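PDB 3BJE: nucleoside phosphorylase, putative from Trypanosoma brucei, which catalyses the reversible phosphorolysis of uridine to uracil and ribose 1-phosphate, working as a homodimeric uridine phosphorylase. Local coordinates for residues Asn290-Thr295 against Ala311-Val316; Pro52-Val57 against Leu146-Ser151; Ile46-Asp51 against Asp98-Val103. All blocks are in the same frame, centred on the assembly; numbering follows the deposited sequence.

Along the chain the segments of contacts 3 and 2 alternate (46-51, 52-57, 98-103, 146-151), whereas contact 1 (290-295 with 311-316) opens after both have closed. Their centres lie about 9 Å (contacts 1 and 2), 11 Å (2 and 3) and 13 Å (1 and 3) apart. The shared scaffold is the row of parallel strands 45-49, 142-151 and 308-318: Leu146 N approaches Phe48 O at 2.9 Å and Val314 N approaches Gly147 O at 2.8 Å, both probable hydrogen bonds. All three contacts reach the same ribose 1-phosphate and contacts 1 and 2 also uracil, so the β-core that binds both products adjoins the helix carrying calcium ligands of the dimer.

Contact 1 (Asn290-Thr295 against Ala311-Val316). With R1P (1-O-phosphono-alpha-D-ribofuranose), chain C; URA (uracil), chain D.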
loop_
_atom_site.group_PDB
_atom_site.type_symbol
_atom_site.label_atom_id
_atom_site.label_comp_id
_atom_site.label_asym_id
_atom_site.label_seq_id
_atom_site.Cartn_x
_atom_site.Cartn_y
_atom_site.Cartn_z
ATOM N N ASN A 290 -15.288 -5.962 -10.901
ATOM C CA ASN A 290 -14.807 -5.945 -9.539
ATOM C C ASN A 290 -13.933 -4.753 -9.229
ATOM O O ASN A 290 -13.430 -4.100 -10.131
ATOM C CB ASN A 290 -14.123 -7.270 -9.137
ATOM C CG ASN A 290 -12.876 -7.592 -9.957
ATOM O OD1 ASN A 290 -12.813 -7.364 -11.164
ATOM N ND2 ASN A 290 -11.880 -8.170 -9.285
ATOM N N ILE A 291 -13.786 -4.494 -7.933
ATOM C CA ILE A 291 -12.941 -3.420 -7.403
ATOM C C ILE A 291 -12.067 -4.014 -6.302
ATOM O O ILE A 291 -12.575 -4.719 -5.419
ATOM C CB ILE A 291 -13.774 -2.282 -6.768
ATOM C CG1 ILE A 291 -14.750 -1.690 -7.785
ATOM C CG2 ILE A 291 -12.856 -1.200 -6.156
ATOM C CD1 ILE A 291 -15.878 -0.857 -7.144
ATOM N N GLU A 292 -10.773 -3.731 -6.349
ATOM C CA GLU A 292 -9.830 -4.208 -5.337
ATOM C C GLU A 292 -8.588 -3.289 -5.328
ATOM O O GLU A 292 -8.656 -2.131 -5.817
ATOM C CB GLU A 292 -9.504 -5.703 -5.530
ATOM C CG GLU A 292 -9.158 -6.141 -6.962
ATOM C CD GLU A 292 -7.815 -5.609 -7.389
ATOM O OE1 GLU A 292 -6.807 -6.281 -7.076
ATOM O OE2 GLU A 292 -7.793 -4.518 -8.008
ATOM N N MET A 293 -7.462 -3.757 -4.790
ATOM C CA MET A 293 -6.339 -2.843 -4.514
ATOM C C MET A 293 -4.973 -3.178 -5.140
ATOM O O MET A 293 -4.007 -2.476 -4.863
ATOM C CB MET A 293 -6.175 -2.691 -2.997
ATOM C CG MET A 293 -7.382 -2.040 -2.334
ATOM S SD MET A 293 -7.276 -1.858 -0.545
ATOM C CE MET A 293 -5.857 -0.718 -0.405
ATOM N N GLU A 294 -4.884 -4.213 -5.984
ATOM C CA GLU A 294 -3.585 -4.645 -6.545
ATOM C C GLU A 294 -3.487 -4.850 -8.056
ATOM O O GLU A 294 -2.394 -4.772 -8.614
ATOM C CB GLU A 294 -3.145 -5.950 -5.856
ATOM C CG GLU A 294 -2.794 -5.777 -4.371
ATOM C CD GLU A 294 -3.945 -6.083 -3.415
ATOM O OE1 GLU A 294 -4.782 -6.946 -3.715
ATOM O OE2 GLU A 294 -4.025 -5.458 -2.313
ATOM N N THR A 295 -4.606 -5.119 -8.716
ATOM C CA THR A 295 -4.552 -5.736 -10.038
ATOM C C THR A 295 -3.992 -4.830 -11.129
ATOM O O THR A 295 -3.238 -5.286 -11.977
ATOM C CB THR A 295 -5.944 -6.309 -10.410
ATOM O OG1 THR A 295 -6.212 -7.412 -9.549
ATOM C CG2 THR A 295 -5.990 -6.804 -11.855
ATOM N N ALA A 311 -5.243 -11.954 -12.797
ATOM C CA ALA A 311 -5.820 -11.908 -11.459
ATOM C C ALA A 311 -7.214 -12.504 -11.470
ATOM O O ALA A 311 -7.931 -12.443 -12.479
ATOM C CB ALA A 311 -5.882 -10.444 -10.962
ATOM N N ALA A 312 -7.588 -13.088 -10.341
ATOM C CA ALA A 312 -8.937 -13.583 -10.136
ATOM C C ALA A 312 -9.216 -13.382 -8.665
ATOM O O ALA A 312 -8.387 -13.727 -7.840
ATOM C CB ALA A 312 -9.057 -15.064 -10.508
ATOM N N CYS A 313 -10.377 -12.825 -8.332
ATOM C CA CYS A 313 -10.665 -12.480 -6.948
ATOM C C CYS A 313 -12.056 -12.915 -6.550
ATOM O O CYS A 313 -12.988 -12.717 -7.305
ATOM C CB CYS A 313 -10.555 -10.972 -6.746
ATOM S SG CYS A 313 -8.933 -10.260 -7.115
ATOM N N VAL A 314 -12.182 -13.471 -5.348
ATOM C CA VAL A 314 -13.459 -13.874 -4.810
ATOM C C VAL A 314 -14.244 -12.630 -4.366
ATOM O O VAL A 314 -13.723 -11.790 -3.635
ATOM C CB VAL A 314 -13.268 -14.865 -3.611
ATOM C CG1 VAL A 314 -14.602 -15.277 -2.989
ATOM C CG2 VAL A 314 -12.492 -16.111 -4.053
ATOM N N VAL A 315 -15.510 -12.547 -4.782
ATOM C CA VAL A 315 -16.344 -11.383 -4.456
ATOM C C VAL A 315 -16.843 -11.519 -3.023
ATOM O O VAL A 315 -17.718 -12.333 -2.743
ATOM C CB VAL A 315 -17.516 -11.225 -5.451
ATOM C CG1 VAL A 315 -18.452 -10.046 -5.075
ATOM C CG2 VAL A 315 -16.985 -11.043 -6.859
ATOM N N VAL A 316 -16.263 -10.743 -2.110
ATOM C CA VAL A 316 -16.640 -10.780 -0.694
ATOM C C VAL A 316 -17.482 -9.580 -0.255
ATOM O O VAL A 316 -17.981 -9.547 0.868
ATOM C CB VAL A 316 -15.409 -10.884 0.216
ATOM C CG1 VAL A 316 -14.598 -12.142 -0.109
ATOM C CG2 VAL A 316 -14.531 -9.630 0.087
HETATM C C5 R1P C . -8.412 -5.264 1.383
HETATM O O5 R1P C . -9.257 -5.863 2.376
HETATM C C4 R1P C . -7.540 -6.313 0.719
HETATM O O4 R1P C . -8.317 -7.433 0.259
HETATM C C1 R1P C . -8.167 -7.607 -1.154
HETATM C C2 R1P C . -7.742 -6.211 -1.643
HETATM O O2 R1P C . -7.170 -6.131 -2.969
HETATM C C3 R1P C . -6.821 -5.768 -0.503
HETATM O O3 R1P C . -5.520 -6.374 -0.578
HETATM O O1 R1P C . -7.254 -8.695 -1.519
HETATM P P R1P C . -6.552 -9.793 -0.563
HETATM O O1P R1P C . -5.658 -8.871 0.279
HETATM O O2P R1P C . -5.784 -10.678 -1.528
HETATM O O3P R1P C . -7.586 -10.484 0.266
HETATM N N1 URA D . -11.353 -5.888 -1.181
HETATM C C2 URA D . -11.425 -4.622 -1.651
HETATM O O2 URA D . -10.381 -3.977 -1.985
HETATM N N3 URA D . -12.601 -4.023 -1.750
HETATM C C4 URA D . -13.738 -4.648 -1.387
HETATM O O4 URA D . -14.812 -4.035 -1.509
HETATM C C5 URA D . -13.686 -5.936 -0.891
HETATM C C6 URA D . -12.450 -6.547 -0.796
#
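Thr295, Glu292 and Asn290 meet Ala311 and Cys313 by van der Waals contact alone, and all five are buried. Thr295 sets its OG1 3.4 Å from Ala311 CB, with its CG2 close to the same methyl. Glu292 CG lies 4.1 Å from Cys313 SG, and Asn290 ND2 is 4.0 Å from Cys313 CB, while Asn290 OD1 is held by Thr244. The CA atoms of Asn290 and Val315, 7.6 Å apart, are too distant for paired strands. Between Asn290 and Cys313 lies Cys149 of strand 142-151, which both touch, and Thr164 of strand 161-169 touches both Thr295 and Ala311. This is the β-core of the nucleoside phosphorylase fold, where strand 284-292 ends at the bound uracil and ribose 1-phosphate.

Hydrogen bonding centres on Glu292, whose chain folds back (chi1 47°, chi2 71°) to place its carboxylate against the backbone of the turn into helix 295-305. Glu292 OE1 accepts from Glu294 N at 3.0 Å and from Thr295 OG1 at 2.8 Å. The two donors come from opposite faces of the carboxylate plane, the hydroxyl 74° out of it. Arg145 makes a salt bridge to OE1 and Thr246 bonds OE2, so this buried charge is gripped from several directions and its rotation is fixed.

The ribose is held from the loop beyond strand 284-292. Met293 N donates to O2 of R1P at 3.0 Å. The Glu294 carboxylate faces hydroxyls O2 and O3, although its modelled bonds are too short or uncertain to interpret finely. From strand 308-318, Val316 CG2 packs 3.8 Å from uracil C6.

Contact 2 (Pro52-Val57 against Leu146-Ser151); sequences PGRVDV and LGTCGS. With R1P (1-O-phosphono-alpha-D-ribofuranose), chain C; URA (uracil), chain D.
The phosphate pocket of the nucleoside phosphorylase fold is formed here by Arg54 of segment 52-57 and by Gly147 and Thr148 of strand 142-151. The backbones stay well separated, with Arg54 CA 9.4 Å from Gly147 CA, so the arginine side chain spans the gap alone. Its chain runs out extended and then bends at chi3 (-51°), which presents an edge of the guanidinium to the phosphate, with the phosphorus in the guanidinium plane.

Two nearly straight bonds define this grip. Arg54 NH1 donates to O2P of R1P at 3.0 Å (170° at the hydrogen), and Arg54 NH2 donates to O3P at 2.8 Å (173°). Arg54 NH1 also lies 3.0 Å from Leu146 O, but that bond is strongly bent and weak; it ties the arginine to the strand as well as to the anion. Alongside, Thr148 CG2 packs 3.8 Å from Arg54 NH2.

Gly50 and Arg145 of the same chain, and Arg74 and His34 of the second subunit, also hydrogen-bond to R1P. The positive charges gathered here would be expected to offset the negative charge of the phosphate. Further along the strand, Gly150 N comes to 3.3 Å from uracil C4, so one strand carries both products. The Thr148 hydroxyl donates to O3P of R1P, with its OG1 2.8 Å from that oxygen and 3.2 Å from the anomeric carbon C1.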
loop_
_atom_site.group_PDB
_atom_site.type_symbol
_atom_site.label_atom_id
_atom_site.label_comp_id
_atom_site.label_asym_id
_atom_site.label_seq_id
_atom_site.Cartn_x
_atom_site.Cartn_y
_atom_site.Cartn_z
ATOM N N PRO A 52 -1.185 -12.382 4.189
ATOM C CA PRO A 52 -0.170 -13.379 4.532
ATOM C C PRO A 52 -0.742 -14.693 5.055
ATOM O O PRO A 52 -0.138 -15.738 4.845
ATOM C CB PRO A 52 0.684 -12.679 5.611
ATOM C CG PRO A 52 -0.061 -11.488 6.011
ATOM C CD PRO A 52 -0.929 -11.093 4.864
ATOM N N GLY A 53 -1.887 -14.643 5.722
ATOM C CA GLY A 53 -2.535 -15.872 6.202
ATOM C C GLY A 53 -2.874 -16.866 5.096
ATOM O O GLY A 53 -2.923 -18.080 5.336
ATOM N N ARG A 54 -3.086 -16.378 3.877
ATOM C CA ARG A 54 -3.507 -17.259 2.776
ATOM C C ARG A 54 -2.355 -18.110 2.220
ATOM O O ARG A 54 -2.581 -19.058 1.465
ATOM C CB ARG A 54 -4.143 -16.433 1.649
ATOM C CG ARG A 54 -4.988 -17.257 0.657
ATOM C CD ARG A 54 -5.795 -16.386 -0.331
ATOM N NE ARG A 54 -6.565 -15.352 0.364
ATOM C CZ ARG A 54 -6.601 -14.059 0.040
ATOM N NH1 ARG A 54 -5.950 -13.579 -1.016
ATOM N NH2 ARG A 54 -7.308 -13.227 0.792
ATOM N N VAL A 55 -1.121 -17.769 2.580
ATOM C CA VAL A 55 0.050 -18.469 2.074
ATOM C C VAL A 55 0.029 -19.932 2.535
ATOM O O VAL A 55 0.250 -20.843 1.743
ATOM C CB VAL A 55 1.362 -17.783 2.524
ATOM C CG1 VAL A 55 2.569 -18.679 2.282
ATOM C CG2 VAL A 55 1.543 -16.439 1.793
ATOM N N ASP A 56 -0.254 -20.149 3.811
ATOM C CA ASP A 56 -0.292 -21.520 4.338
ATOM C C ASP A 56 -1.452 -22.340 3.802
ATOM O O ASP A 56 -1.331 -23.557 3.629
ATOM C CB ASP A 56 -0.330 -21.500 5.860
ATOM C CG ASP A 56 1.004 -21.120 6.461
ATOM O OD1 ASP A 56 1.998 -21.062 5.710
ATOM O OD2 ASP A 56 1.064 -20.903 7.679
ATOM N N VAL A 57 -2.568 -21.679 3.519
ATOM C CA VAL A 57 -3.717 -22.358 2.949
ATOM C C VAL A 57 -3.352 -22.878 1.554
ATOM O O VAL A 57 -3.619 -24.037 1.212
ATOM C CB VAL A 57 -4.971 -21.444 2.876
ATOM C CG1 VAL A 57 -6.184 -22.274 2.476
ATOM C CG2 VAL A 57 -5.211 -20.727 4.208
ATOM N N LEU A 146 -4.547 -14.231 -6.671
ATOM C CA LEU A 146 -5.791 -14.822 -6.167
ATOM C C LEU A 146 -6.172 -14.022 -4.928
ATOM O O LEU A 146 -5.512 -14.102 -3.891
ATOM C CB LEU A 146 -5.648 -16.313 -5.835
ATOM C CG LEU A 146 -6.863 -16.957 -5.139
ATOM C CD1 LEU A 146 -8.196 -16.726 -5.889
ATOM C CD2 LEU A 146 -6.640 -18.443 -4.918
ATOM N N GLY A 147 -7.218 -13.204 -5.068
ATOM C CA GLY A 147 -7.549 -12.245 -4.047
ATOM C C GLY A 147 -8.996 -12.229 -3.639
ATOM O O GLY A 147 -9.754 -13.161 -3.924
ATOM N N THR A 148 -9.362 -11.180 -2.910
ATOM C CA THR A 148 -10.755 -10.904 -2.585
ATOM C C THR A 148 -11.078 -9.548 -3.169
ATOM O O THR A 148 -10.187 -8.771 -3.465
ATOM C CB THR A 148 -11.026 -10.908 -1.065
ATOM O OG1 THR A 148 -10.242 -9.896 -0.413
ATOM C CG2 THR A 148 -10.747 -12.308 -0.471
ATOM N N CYS A 149 -12.354 -9.265 -3.358
ATOM C CA CYS A 149 -12.715 -7.990 -3.978
ATOM C C CYS A 149 -14.147 -7.594 -3.708
ATOM O O CYS A 149 -14.938 -8.371 -3.139
ATOM C CB CYS A 149 -12.507 -8.093 -5.493
ATOM S SG CYS A 149 -13.682 -9.261 -6.279
ATOM N N GLY A 150 -14.486 -6.371 -4.101
ATOM C CA GLY A 150 -15.878 -5.943 -4.177
ATOM C C GLY A 150 -16.363 -6.006 -5.610
ATOM O O GLY A 150 -15.543 -6.052 -6.537
ATOM N N SER A 151 -17.686 -6.059 -5.794
ATOM C CA SER A 151 -18.266 -5.930 -7.135
ATOM C C SER A 151 -19.357 -4.867 -7.167
ATOM O O SER A 151 -20.265 -4.891 -6.337
ATOM C CB SER A 151 -18.852 -7.247 -7.642
ATOM O OG SER A 151 -19.486 -7.062 -8.904
HETATM C C5 R1P C . -8.412 -5.264 1.383
HETATM O O5 R1P C . -9.257 -5.863 2.376
HETATM C C4 R1P C . -7.540 -6.313 0.719
HETATM O O4 R1P C . -8.317 -7.433 0.259
HETATM C C1 R1P C . -8.167 -7.607 -1.154
HETATM C C2 R1P C . -7.742 -6.211 -1.643
HETATM O O2 R1P C . -7.170 -6.131 -2.969
HETATM C C3 R1P C . -6.821 -5.768 -0.503
HETATM O O3 R1P C . -5.520 -6.374 -0.578
HETATM O O1 R1P C . -7.254 -8.695 -1.519
HETATM P P R1P C . -6.552 -9.793 -0.563
HETATM O O1P R1P C . -5.658 -8.871 0.279
HETATM O O2P R1P C . -5.784 -10.678 -1.528
HETATM O O3P R1P C . -7.586 -10.484 0.266
HETATM N N1 URA D . -11.353 -5.888 -1.181
HETATM C C2 URA D . -11.425 -4.622 -1.651
HETATM O O2 URA D . -10.381 -3.977 -1.985
HETATM N N3 URA D . -12.601 -4.023 -1.750
HETATM C C4 URA D . -13.738 -4.648 -1.387
HETATM O O4 URA D . -14.812 -4.035 -1.509
HETATM C C5 URA D . -13.686 -5.936 -0.891
HETATM C C6 URA D . -12.450 -6.547 -0.796
#

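Contact 3 (Ile46-Asp51 against Asp98-Val103). With CA (calcium ion), chain G; R1P (1-O-phosphono-alpha-D-ribofuranose), chain C.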
loop_
_atom_site.group_PDB
_atom_site.type_symbol
_atom_site.label_atom_id
_atom_site.label_comp_id
_atom_site.label_asym_id
_atom_site.label_seq_id
_atom_site.Cartn_x
_atom_site.Cartn_y
_atom_site.Cartn_z
ATOM N N ILE A 46 4.105 -18.087 -10.195
ATOM C CA ILE A 46 3.854 -17.436 -8.914
ATOM C C ILE A 46 2.393 -17.087 -8.711
ATOM O O ILE A 46 1.742 -16.574 -9.608
ATOM C CB ILE A 46 4.678 -16.109 -8.826
ATOM C CG1 ILE A 46 6.174 -16.407 -8.986
ATOM C CG2 ILE A 46 4.411 -15.359 -7.508
ATOM C CD1 ILE A 46 7.087 -15.173 -9.188
ATOM N N ILE A 47 1.881 -17.397 -7.520
ATOM C CA ILE A 47 0.594 -16.889 -7.084
ATOM C C ILE A 47 0.817 -15.778 -6.073
ATOM O O ILE A 47 1.554 -15.978 -5.123
ATOM C CB ILE A 47 -0.255 -17.965 -6.421
ATOM C CG1 ILE A 47 -0.539 -19.086 -7.401
ATOM C CG2 ILE A 47 -1.576 -17.358 -5.947
ATOM C CD1 ILE A 47 -1.286 -20.250 -6.796
ATOM N N PHE A 48 0.192 -14.620 -6.305
ATOM C CA PHE A 48 0.174 -13.513 -5.348
ATOM C C PHE A 48 -1.109 -13.595 -4.534
ATOM O O PHE A 48 -2.205 -13.797 -5.075
ATOM C CB PHE A 48 0.156 -12.163 -6.054
ATOM C CG PHE A 48 1.472 -11.674 -6.580
ATOM C CD1 PHE A 48 2.696 -12.178 -6.178
ATOM C CD2 PHE A 48 1.454 -10.599 -7.443
ATOM C CE1 PHE A 48 3.868 -11.636 -6.688
ATOM C CE2 PHE A 48 2.615 -10.062 -7.942
ATOM C CZ PHE A 48 3.819 -10.581 -7.566
ATOM N N VAL A 49 -0.983 -13.411 -3.234
ATOM C CA VAL A 49 -2.140 -13.220 -2.368
ATOM C C VAL A 49 -1.900 -11.972 -1.552
ATOM O O VAL A 49 -0.783 -11.631 -1.281
ATOM C CB VAL A 49 -2.354 -14.422 -1.424
ATOM C CG1 VAL A 49 -2.697 -15.665 -2.253
ATOM C CG2 VAL A 49 -1.128 -14.668 -0.532
ATOM N N GLY A 50 -2.939 -11.260 -1.149
ATOM C CA GLY A 50 -2.702 -10.075 -0.341
ATOM C C GLY A 50 -2.434 -10.430 1.112
ATOM O O GLY A 50 -1.532 -9.873 1.758
ATOM N N ASP A 51 -3.248 -11.328 1.635
ATOM C CA ASP A 51 -3.257 -11.687 3.036
ATOM C C ASP A 51 -2.168 -12.719 3.330
ATOM O O ASP A 51 -2.187 -13.812 2.754
ATOM C CB ASP A 51 -4.631 -12.276 3.356
ATOM C CG ASP A 51 -4.812 -12.624 4.827
ATOM O OD1 ASP A 51 -3.859 -12.514 5.630
ATOM O OD2 ASP A 51 -5.927 -13.046 5.178
ATOM N N ASP A 98 1.265 -0.301 -4.361
ATOM C CA ASP A 98 2.582 0.082 -3.889
ATOM C C ASP A 98 3.358 -1.146 -3.436
ATOM O O ASP A 98 4.541 -1.297 -3.753
ATOM C CB ASP A 98 2.470 1.119 -2.767
ATOM C CG ASP A 98 1.694 0.637 -1.567
ATOM O OD1 ASP A 98 0.698 -0.104 -1.690
ATOM O OD2 ASP A 98 2.029 1.055 -0.460
ATOM N N ASN A 99 2.676 -2.040 -2.724
ATOM C CA ASN A 99 3.261 -3.331 -2.312
ATOM C C ASN A 99 3.609 -4.188 -3.525
ATOM O O ASN A 99 4.638 -4.883 -3.562
ATOM C CB ASN A 99 2.307 -4.076 -1.388
ATOM C CG ASN A 99 2.199 -3.430 -0.012
ATOM O OD1 ASN A 99 1.964 -2.212 0.121
ATOM N ND2 ASN A 99 2.377 -4.249 1.024
ATOM N N ILE A 100 2.732 -4.149 -4.530
ATOM C CA ILE A 100 2.985 -4.843 -5.790
ATOM C C ILE A 100 4.258 -4.313 -6.455
ATOM O O ILE A 100 5.093 -5.088 -6.941
ATOM C CB ILE A 100 1.755 -4.744 -6.766
ATOM C CG1 ILE A 100 0.511 -5.478 -6.220
ATOM C CG2 ILE A 100 2.143 -5.277 -8.150
ATOM C CD1 ILE A 100 0.729 -6.930 -5.810
ATOM N N GLU A 101 4.394 -2.993 -6.483
ATOM C CA GLU A 101 5.552 -2.360 -7.110
ATOM C C GLU A 101 6.827 -2.885 -6.424
ATOM O O GLU A 101 7.803 -3.236 -7.085
ATOM C CB GLU A 101 5.431 -0.836 -7.016
ATOM C CG GLU A 101 6.473 -0.056 -7.852
ATOM C CD GLU A 101 7.655 0.535 -7.068
ATOM O OE1 GLU A 101 7.862 0.138 -5.880
ATOM O OE2 GLU A 101 8.380 1.381 -7.637
ATOM N N ILE A 102 6.794 -2.973 -5.097
ATOM C CA ILE A 102 7.927 -3.522 -4.362
ATOM C C ILE A 102 8.221 -4.962 -4.782
ATOM O O ILE A 102 9.335 -5.321 -5.167
ATOM C CB ILE A 102 7.658 -3.461 -2.857
ATOM C CG1 ILE A 102 7.761 -2.010 -2.378
ATOM C CG2 ILE A 102 8.670 -4.347 -2.092
ATOM C CD1 ILE A 102 7.253 -1.787 -0.962
ATOM N N VAL A 103 7.216 -5.813 -4.683
ATOM C CA VAL A 103 7.433 -7.232 -4.903
ATOM C C VAL A 103 7.818 -7.547 -6.359
ATOM O O VAL A 103 8.682 -8.414 -6.602
ATOM C CB VAL A 103 6.196 -8.033 -4.445
ATOM C CG1 VAL A 103 6.335 -9.523 -4.784
ATOM C CG2 VAL A 103 6.016 -7.877 -2.932
HETATM CA CA CA G . 0.135 -0.679 0.601
HETATM C C5 R1P C . -8.412 -5.264 1.383
HETATM O O5 R1P C . -9.257 -5.863 2.376
HETATM C C4 R1P C . -7.540 -6.313 0.719
HETATM O O4 R1P C . -8.317 -7.433 0.259
HETATM C C1 R1P C . -8.167 -7.607 -1.154
HETATM C C2 R1P C . -7.742 -6.211 -1.643
HETATM O O2 R1P C . -7.170 -6.131 -2.969
HETATM C C3 R1P C . -6.821 -5.768 -0.503
HETATM O O3 R1P C . -5.520 -6.374 -0.578
HETATM O O1 R1P C . -7.254 -8.695 -1.519
HETATM P P R1P C . -6.552 -9.793 -0.563
HETATM O O1P R1P C . -5.658 -8.871 0.279
HETATM O O2P R1P C . -5.784 -10.678 -1.528
HETATM O O3P R1P C . -7.586 -10.484 0.266
#
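Phe48 and Val103 are brought together by their first torsions: in Phe48 CG sits beside the backbone N, anti to the carbonyl carbon (chi1 -79°), and in Val103 CG1 is anti to the backbone N (chi1 175°). The two side chains approach from opposite directions, and Phe48 CE1 reaches Val103 CG1 at 3.8 Å. Ile100, one helical turn earlier, bends at chi2 (-53°) to set CD1 4.1 Å from Phe48 CD2. Both methyls lie obliquely to the ring, and the contact is wholly apolar and buried.

Each segment also serves a site. Gly50 N, just past the strand, donates to O2P of R1P at 2.9 Å. From the helix, Asp98 binds calcium through OD1 (2.4 Å) and OD2 (2.8 Å), and Asn99 OD1 binds it at 2.4 Å. Met95 O of the same chain, and Met95 O, Asp98 and Asn99 of the second subunit, also bind the ion, which therefore bridges the dimer.

Strand 45-49, paired with strands 86-92 and 142-151, meets helix 97-112 through Phe48; Ile298 of helix 295-305 packs on both Phe48 and Ile100, while Ile47 meets helix 329-348.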